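Local coordinates for protein Alpha/beta hydrolase (Legionella pneumophila subsp. pneumophila str. Philadelphia 1, PDB 4EZI) that is of unknown function but has an alpha/beta-hydrolase fold and may act as a lipase on triacylglycerols, at residues Ile77-Gly82 with Thr113-Tyr118; Ser140-Leu145 with Ile176-Met181. All blocks are in the same frame, centred on the assembly; numbering follows the deposited sequence.

Contact 1. Residues Ile77-Gly82 with Thr113-Tyr118; sequences ISYQHG and TVMPDY
T113 sets its OG1 3.6 Å from I77 CG2, the two side chains lying side by side and pointing the same way; that hydroxyl is taken up by Y111 O. V114 then holds the parallel strand pairing through both its backbone polar atoms: its N donates to I77 O, and its O receives Y79 N at 2.9 Å. Selenomethionine M115, bent at chi3 (72°), brings CE within 3.7 Å of Y79 CD1, while Y101 stacks on that tyrosine ring. At P116 direct pairing gives way to a water that donates to Y79 O and P116 O and accepts from H81 N. D117 uses its carbonyl: H81 NE2 donates to D117 O over 2.7 Å, nearly straight and in the imidazole plane, although the donor stands 54° out of the carbonyl plane. With ND1 given to G82 O, both ring nitrogens are engaged and the imidazole is fixed. Y118 lays CE2 over one face of that ring, the planes 37° apart, and its OH donates to H81 O on a lone pair at 2.7 Å. This is the parallel strand pair of a beta-alpha-beta unit, its strands connected through helix 99-108, in an alpha/beta-hydrolase sheet.

Contact 2. Residues Ser140-Leu145 with Ile176-Met181; sequences SSIDML and IVMFEM
M178, a selenomethionine, reaches from helix 170-185 to S141, I142 and L145 of helix 134-154, two helices of the alpha/beta-hydrolase fold whose segments cross at -69° with axes 9.7 Å apart. From CB, which points toward the other helix, the chain runs out fully extended, with chi1, chi2 and chi3 all near 180°. CG meets I142 CG1 at 3.8 Å as the two side chains cross obliquely. SE comes next, 3.9 Å from S141 CB; the serine hydroxyl itself turns back to L137 O in its own helix. The terminal methyl pushes farthest, CE resting 3.7 Å from S141 O, an oxygen already bonded to L145 N. The same methyl meets L145 CD2, whose side chain crosses that of M178 at about a right angle. S78 and Q80 of strand 74-80 also touch M178, which therefore fills the angle between two helices and the sheet. No hydrogen bond links the segments. One turn farther along, selenomethionine M181 bends at chi3 (-76°), and I142 CD1 packs against its CB, CG and SE, coming within 3.6 Å of M181 CG.

The two contacts lie with centres about 10 Å apart and follow in series: contact 1 closes at Y118 before helix 134-154 opens contact 2. Contact 1 pairs neighbouring strands 74-80 and 112-116 inside the sheet; contact 2 joins helices that pack on it. They meet directly where S78 OG comes 3.5 Å from M178 CE, and V114 CG1 rests 3.8 Å from M144 CG, so the sheet of contact 1 and the helices of contact 2 pack directly on each other. Helix 170-185 ties both to the likely active site: it follows the probable nucleophile elbow around S169, and its S174 bonds Y118 OH in contact 1. Both contacts thus belong to the core beside that putative elbow.

Contact 1. Residues Ile77-Gly82 with Thr113-Tyr118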
ATOM      1  N   ILE A  77     -11.767  -6.085   4.917  1.00  7.64           N
ATOM      2  CA  ILE A  77     -10.319  -5.943   4.830  1.00  7.20           C
ATOM      3  C   ILE A  77     -10.017  -4.823   3.839  1.00  7.67           C
ATOM      4  O   ILE A  77     -10.540  -4.819   2.716  1.00  7.74           O
ATOM      5  CB  ILE A  77      -9.630  -7.276   4.486  1.00  8.48           C
ATOM      6  CG1 ILE A  77      -8.094  -7.203   4.634  1.00  9.29           C
ATOM      7  CG2 ILE A  77     -10.055  -7.834   3.135  1.00  9.60           C
ATOM      8  CD1 ILE A  77      -7.341  -6.745   3.426  1.00 10.89           C
ATOM      9  N   SER A  78      -9.233  -3.841   4.291  1.00  7.53           N
ATOM     10  CA  SER A  78      -8.769  -2.760   3.427  1.00  6.80           C
ATOM     11  C   SER A  78      -7.349  -3.119   3.045  1.00  7.03           C
ATOM     12  O   SER A  78      -6.482  -3.186   3.914  1.00  7.38           O
ATOM     13  CB  SER A  78      -8.837  -1.411   4.170  1.00  7.98           C
ATOM     14  OG  SER A  78      -8.463  -0.325   3.353  1.00  9.12           O
ATOM     15  N   TYR A  79      -7.121  -3.341   1.757  1.00  7.21           N
ATOM     16  CA  TYR A  79      -5.846  -3.750   1.233  1.00  6.46           C
ATOM     17  C   TYR A  79      -5.251  -2.621   0.371  1.00  6.83           C
ATOM     18  O   TYR A  79      -5.851  -2.235  -0.634  1.00  7.43           O
ATOM     19  CB  TYR A  79      -5.942  -5.049   0.395  1.00  7.47           C
ATOM     20  CG  TYR A  79      -4.570  -5.512  -0.005  1.00  7.76           C
ATOM     21  CD1 TYR A  79      -3.966  -5.053  -1.181  1.00  8.19           C
ATOM     22  CD2 TYR A  79      -3.832  -6.313   0.840  1.00  9.31           C
ATOM     23  CE1 TYR A  79      -2.688  -5.440  -1.512  1.00  9.18           C
ATOM     24  CE2 TYR A  79      -2.532  -6.678   0.552  1.00  9.00           C
ATOM     25  CZ  TYR A  79      -1.957  -6.233  -0.621  1.00  8.43           C
ATOM     26  OH  TYR A  79      -0.664  -6.602  -0.925  1.00 10.52           O
ATOM     27  N   GLN A  80      -4.052  -2.193   0.765  1.00  6.39           N
ATOM     28  CA  GLN A  80      -3.334  -1.085   0.144  1.00  6.02           C
ATOM     29  C   GLN A  80      -2.207  -1.638  -0.728  1.00  6.71           C
ATOM     30  O   GLN A  80      -1.249  -2.248  -0.243  1.00  6.81           O
ATOM     31  CB  GLN A  80      -2.778  -0.205   1.244  1.00  6.91           C
ATOM     32  CG  GLN A  80      -3.801   0.652   1.966  1.00  7.70           C
ATOM     33  CD  GLN A  80      -4.876  -0.132   2.678  1.00  8.10           C
ATOM     34  OE1 GLN A  80      -6.035  -0.053   2.287  1.00  8.69           O
ATOM     35  NE2 GLN A  80      -4.514  -0.864   3.736  1.00  8.39           N
ATOM     36  N   HIS A  81      -2.311  -1.404  -2.025  1.00  6.28           N
ATOM     37  CA  HIS A  81      -1.387  -1.973  -3.004  1.00  6.02           C
ATOM     38  C   HIS A  81       0.010  -1.368  -2.972  1.00  6.32           C
ATOM     39  O   HIS A  81       0.228  -0.269  -2.458  1.00  7.17           O
ATOM     40  CB  HIS A  81      -1.983  -1.903  -4.423  1.00  5.97           C
ATOM     41  CG  HIS A  81      -2.069  -0.521  -4.992  1.00  5.86           C
ATOM     42  ND1 HIS A  81      -0.961   0.149  -5.475  1.00  6.70           N
ATOM     43  CD2 HIS A  81      -3.132   0.266  -5.268  1.00  6.19           C
ATOM     44  CE1 HIS A  81      -1.333   1.325  -5.954  1.00  6.98           C
ATOM     45  NE2 HIS A  81      -2.651   1.411  -5.865  1.00  6.48           N
ATOM     46  N   GLY A  82       0.947  -2.078  -3.586  1.00  6.53           N
ATOM     47  CA  GLY A  82       2.320  -1.623  -3.679  1.00  7.23           C
ATOM     48  C   GLY A  82       2.565  -0.633  -4.806  1.00  7.28           C
ATOM     49  O   GLY A  82       1.642  -0.089  -5.398  1.00  7.41           O
ATOM     50  N   THR A 113     -13.637  -7.001   0.471  1.00  7.48           N
ATOM     51  CA  THR A 113     -12.277  -6.597   0.165  1.00  7.97           C
ATOM     52  C   THR A 113     -12.332  -5.225  -0.502  1.00  7.92           C
ATOM     53  O   THR A 113     -12.983  -5.038  -1.539  1.00  9.04           O
ATOM     54  CB  THR A 113     -11.585  -7.695  -0.677  1.00  8.92           C
ATOM     55  OG1 THR A 113     -11.620  -8.929   0.054  1.00  9.53           O
ATOM     56  CG2 THR A 113     -10.161  -7.336  -1.010  1.00  9.69           C
ATOM     57  N   VAL A 114     -11.671  -4.250   0.120  1.00  7.30           N
ATOM     58  CA  VAL A 114     -11.733  -2.837  -0.241  1.00  7.03           C
ATOM     59  C   VAL A 114     -10.324  -2.416  -0.615  1.00  6.58           C
ATOM     60  O   VAL A 114      -9.417  -2.568   0.177  1.00  7.42           O
ATOM     61  CB  VAL A 114     -12.260  -2.012   0.945  1.00  8.19           C
ATOM     62  CG1 VAL A 114     -12.236  -0.545   0.662  1.00  9.56           C
ATOM     63  CG2 VAL A 114     -13.687  -2.484   1.320  1.00  9.63           C
HETATM   64  N   MSE A 115     -10.142  -1.897  -1.836  1.00  6.53           N
HETATM   65  CA  MSE A 115      -8.818  -1.670  -2.396  1.00  6.25           C
HETATM   66  C   MSE A 115      -8.755  -0.300  -3.055  1.00  6.92           C
HETATM   67  O   MSE A 115      -9.234  -0.126  -4.181  1.00  7.13           O
HETATM   68  CB  MSE A 115      -8.477  -2.764  -3.411  1.00  6.74           C
HETATM   69  CG  MSE A 115      -8.629  -4.156  -2.858  1.00  8.82           C
HETATM   70 SE   MSE A 115      -8.107  -5.528  -4.122  0.75  7.07          SE
HETATM   71  CE  MSE A 115      -6.225  -5.250  -4.062  1.00 10.20           C
ATOM     72  N   PRO A 116      -8.151   0.686  -2.388  1.00  6.97           N
ATOM     73  CA  PRO A 116      -8.023   2.003  -3.027  1.00  7.08           C
ATOM     74  C   PRO A 116      -7.033   1.959  -4.196  1.00  6.36           C
ATOM     75  O   PRO A 116      -6.030   1.250  -4.125  1.00  6.60           O
ATOM     76  CB  PRO A 116      -7.477   2.898  -1.920  1.00  8.06           C
ATOM     77  CG  PRO A 116      -6.754   1.945  -0.996  1.00  7.98           C
ATOM     78  CD  PRO A 116      -7.583   0.688  -1.021  1.00  7.23           C
ATOM     79  N   ASP A 117      -7.257   2.788  -5.212  1.00  6.33           N
ATOM     80  CA  ASP A 117      -6.269   2.947  -6.268  1.00  6.03           C
ATOM     81  C   ASP A 117      -5.112   3.858  -5.891  1.00  6.04           C
ATOM     82  O   ASP A 117      -4.011   3.707  -6.419  1.00  5.96           O
ATOM     83  CB  ASP A 117      -6.907   3.491  -7.563  1.00  6.69           C
ATOM     84  CG  ASP A 117      -7.845   2.531  -8.241  1.00  6.50           C
ATOM     85  OD1 ASP A 117      -7.801   1.311  -7.979  1.00  7.01           O
ATOM     86  OD2 ASP A 117      -8.627   3.008  -9.092  1.00  7.42           O
ATOM     87  N   TYR A 118      -5.399   4.821  -5.026  1.00  6.50           N
ATOM     88  CA  TYR A 118      -4.548   5.966  -4.625  1.00  6.30           C
ATOM     89  C   TYR A 118      -4.729   7.150  -5.587  1.00  5.99           C
ATOM     90  O   TYR A 118      -5.149   7.015  -6.735  1.00  6.84           O
ATOM     91  CB  TYR A 118      -3.055   5.673  -4.543  1.00  6.37           C
ATOM     92  CG  TYR A 118      -2.605   4.573  -3.634  1.00  6.19           C
ATOM     93  CD1 TYR A 118      -3.252   4.257  -2.464  1.00  7.28           C
ATOM     94  CD2 TYR A 118      -1.440   3.891  -3.931  1.00  6.78           C
ATOM     95  CE1 TYR A 118      -2.775   3.252  -1.630  1.00  7.47           C
ATOM     96  CE2 TYR A 118      -0.949   2.916  -3.092  1.00  6.56           C
ATOM     97  CZ  TYR A 118      -1.615   2.577  -1.933  1.00  7.21           C
ATOM     98  OH  TYR A 118      -1.108   1.607  -1.080  1.00  7.62           O
TER
HETATM   99  O   HOH W   1      -5.033  -1.000  -2.957  1.00  7.47           O

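Contact 2. Residues Ser140-Leu145 with Ile176-Met181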
ATOM      1  N   SER A 140      -6.608   9.100   1.671  1.00  7.70           N
ATOM      2  CA  SER A 140      -7.244   8.481   0.531  1.00  7.87           C
ATOM      3  C   SER A 140      -7.700   7.054   0.862  1.00  7.96           C
ATOM      4  O   SER A 140      -8.741   6.616   0.372  1.00  8.86           O
ATOM      5  CB  SER A 140      -6.357   8.502  -0.722  1.00  9.55           C
ATOM      6  OG  SER A 140      -5.219   7.676  -0.573  1.00 10.55           O
ATOM      7  N   SER A 141      -6.947   6.350   1.701  1.00  7.67           N
ATOM      8  CA  SER A 141      -7.304   4.992   2.056  1.00  8.25           C
ATOM      9  C   SER A 141      -8.480   4.980   3.053  1.00  8.77           C
ATOM     10  O   SER A 141      -9.393   4.156   2.937  1.00  8.53           O
ATOM     11  CB  SER A 141      -6.081   4.283   2.621  1.00  8.48           C
ATOM     12  OG  SER A 141      -5.057   4.131   1.661  1.00  9.31           O
ATOM     13  N   ILE A 142      -8.472   5.893   4.017  1.00  8.22           N
ATOM     14  CA  ILE A 142      -9.601   5.989   4.961  1.00  7.82           C
ATOM     15  C   ILE A 142     -10.895   6.375   4.244  1.00  8.58           C
ATOM     16  O   ILE A 142     -11.961   5.796   4.474  1.00  8.87           O
ATOM     17  CB  ILE A 142      -9.286   6.963   6.097  1.00  8.88           C
ATOM     18  CG1 ILE A 142      -8.182   6.376   6.970  1.00  8.78           C
ATOM     19  CG2 ILE A 142     -10.566   7.279   6.885  1.00 10.31           C
ATOM     20  CD1 ILE A 142      -7.627   7.337   8.025  1.00 12.28           C
ATOM     21  N   ASP A 143     -10.795   7.366   3.369  1.00  8.19           N
ATOM     22  CA  ASP A 143     -11.991   7.821   2.650  1.00  8.46           C
ATOM     23  C   ASP A 143     -12.555   6.729   1.732  1.00  8.39           C
ATOM     24  O   ASP A 143     -13.768   6.610   1.590  1.00  8.83           O
ATOM     25  CB  ASP A 143     -11.706   9.114   1.902  1.00  8.40           C
ATOM     26  CG  ASP A 143     -11.496  10.301   2.850  1.00 10.89           C
ATOM     27  OD1 ASP A 143     -11.965  10.232   4.008  1.00 13.70           O
ATOM     28  OD2 ASP A 143     -10.886  11.309   2.405  1.00 11.85           O
HETATM   29  N   MSE A 144     -11.672   5.934   1.132  1.00  8.41           N
HETATM   30  CA  MSE A 144     -12.106   4.760   0.360  1.00  7.93           C
HETATM   31  C   MSE A 144     -12.903   3.791   1.239  1.00  8.29           C
HETATM   32  O   MSE A 144     -13.948   3.298   0.850  1.00  8.86           O
HETATM   33  CB  MSE A 144     -10.885   4.059  -0.239  1.00  7.83           C
HETATM   34  CG  MSE A 144     -11.202   2.742  -0.925  1.00  8.23           C
HETATM   35 SE   MSE A 144     -12.039   2.973  -2.637  0.75  7.63          SE
HETATM   36  CE  MSE A 144     -12.660   1.158  -2.799  1.00  9.41           C
ATOM     37  N   LEU A 145     -12.406   3.527   2.434  1.00  8.06           N
ATOM     38  CA  LEU A 145     -13.069   2.625   3.361  1.00  8.65           C
ATOM     39  C   LEU A 145     -14.459   3.138   3.693  1.00  9.08           C
ATOM     40  O   LEU A 145     -15.442   2.379   3.654  1.00  9.55           O
ATOM     41  CB  LEU A 145     -12.214   2.437   4.618  1.00  8.87           C
ATOM     42  CG  LEU A 145     -12.868   1.640   5.749  1.00  9.51           C
ATOM     43  CD1 LEU A 145     -13.199   0.209   5.328  1.00 11.98           C
ATOM     44  CD2 LEU A 145     -11.957   1.700   6.990  1.00 11.64           C
ATOM     45  N   ILE A 176       0.273   1.404   7.580  1.00  8.59           N
ATOM     46  CA  ILE A 176       0.709   1.966   8.857  1.00  8.81           C
ATOM     47  C   ILE A 176       0.181   3.392   9.050  1.00  8.61           C
ATOM     48  O   ILE A 176      -0.328   3.722  10.128  1.00  9.59           O
ATOM     49  CB  ILE A 176       2.235   1.925   8.966  1.00 10.22           C
ATOM     50  CG1 ILE A 176       2.733   0.506   9.232  1.00 13.16           C
ATOM     51  CG2 ILE A 176       2.768   2.916  10.036  1.00 14.65           C
ATOM     52  CD1 ILE A 176       2.484   0.045  10.731  1.00 17.00           C
ATOM     53  N   VAL A 177       0.266   4.236   8.021  1.00  8.36           N
ATOM     54  CA  VAL A 177      -0.197   5.620   8.170  1.00  8.48           C
ATOM     55  C   VAL A 177      -1.731   5.710   8.246  1.00  8.93           C
ATOM     56  O   VAL A 177      -2.279   6.543   8.983  1.00  9.85           O
ATOM     57  CB  VAL A 177       0.431   6.588   7.128  1.00  8.92           C
ATOM     58  CG1 VAL A 177       1.951   6.593   7.301  1.00 10.73           C
ATOM     59  CG2 VAL A 177       0.008   6.264   5.689  1.00  9.05           C
HETATM   60  N   MSE A 178      -2.425   4.814   7.548  1.00  8.13           N
HETATM   61  CA  MSE A 178      -3.875   4.689   7.674  1.00  8.34           C
HETATM   62  C   MSE A 178      -4.243   4.308   9.118  1.00  9.35           C
HETATM   63  O   MSE A 178      -5.157   4.889   9.702  1.00  9.87           O
HETATM   64  CB  MSE A 178      -4.357   3.608   6.707  1.00  9.01           C
HETATM   65  CG  MSE A 178      -5.841   3.333   6.793  1.00 10.87           C
HETATM   66 SE   MSE A 178      -6.316   1.877   5.628  0.75  8.31          SE
HETATM   67  CE  MSE A 178      -8.217   2.102   5.815  1.00 11.53           C
ATOM     68  N   PHE A 179      -3.569   3.306   9.650  1.00  9.12           N
ATOM     69  CA  PHE A 179      -3.790   2.854  11.037  1.00  9.48           C
ATOM     70  C   PHE A 179      -3.596   3.999  12.043  1.00  9.94           C
ATOM     71  O   PHE A 179      -4.447   4.247  12.906  1.00 11.01           O
ATOM     72  CB  PHE A 179      -2.811   1.727  11.280  1.00  9.49           C
ATOM     73  CG  PHE A 179      -2.913   1.018  12.624  1.00  9.43           C
ATOM     74  CD1 PHE A 179      -4.080   0.930  13.381  1.00 10.30           C
ATOM     75  CD2 PHE A 179      -1.784   0.372  13.085  1.00  9.94           C
ATOM     76  CE1 PHE A 179      -4.095   0.195  14.569  1.00 11.06           C
ATOM     77  CE2 PHE A 179      -1.807  -0.383  14.245  1.00 10.92           C
ATOM     78  CZ  PHE A 179      -2.966  -0.452  14.988  1.00 11.08           C
ATOM     79  N   GLU A 180      -2.493   4.742  11.891  1.00  9.95           N
ATOM     80  CA  GLU A 180      -2.199   5.859  12.751  1.00 10.76           C
ATOM     81  C   GLU A 180      -3.309   6.896  12.700  1.00 10.41           C
ATOM     82  O   GLU A 180      -3.751   7.406  13.745  1.00 12.44           O
ATOM     83  CB  GLU A 180      -0.836   6.465  12.364  1.00 11.49           C
ATOM     84  CG  GLU A 180      -0.413   7.623  13.215  1.00 13.24           C
ATOM     85  CD  GLU A 180       0.899   8.201  12.799  1.00 15.75           C
ATOM     86  OE1 GLU A 180       1.175   8.210  11.578  1.00 18.70           O
ATOM     87  OE2 GLU A 180       1.651   8.668  13.680  1.00 20.26           O
HETATM   88  N   MSE A 181      -3.740   7.242  11.496  1.00 10.57           N
HETATM   89  CA  MSE A 181      -4.748   8.268  11.311  1.00 10.83           C
HETATM   90  C   MSE A 181      -6.122   7.825  11.787  1.00 10.76           C
HETATM   91  O   MSE A 181      -6.875   8.641  12.319  1.00 12.36           O
HETATM   92  CB  MSE A 181      -4.786   8.727   9.855  1.00 10.47           C
HETATM   93  CG  MSE A 181      -5.699   9.917   9.602  1.00 12.73           C
HETATM   94 SE   MSE A 181      -5.672  10.552   7.769  0.75 12.67          SE
HETATM   95  CE  MSE A 181      -3.948  11.488   7.780  1.00 15.37           C
TER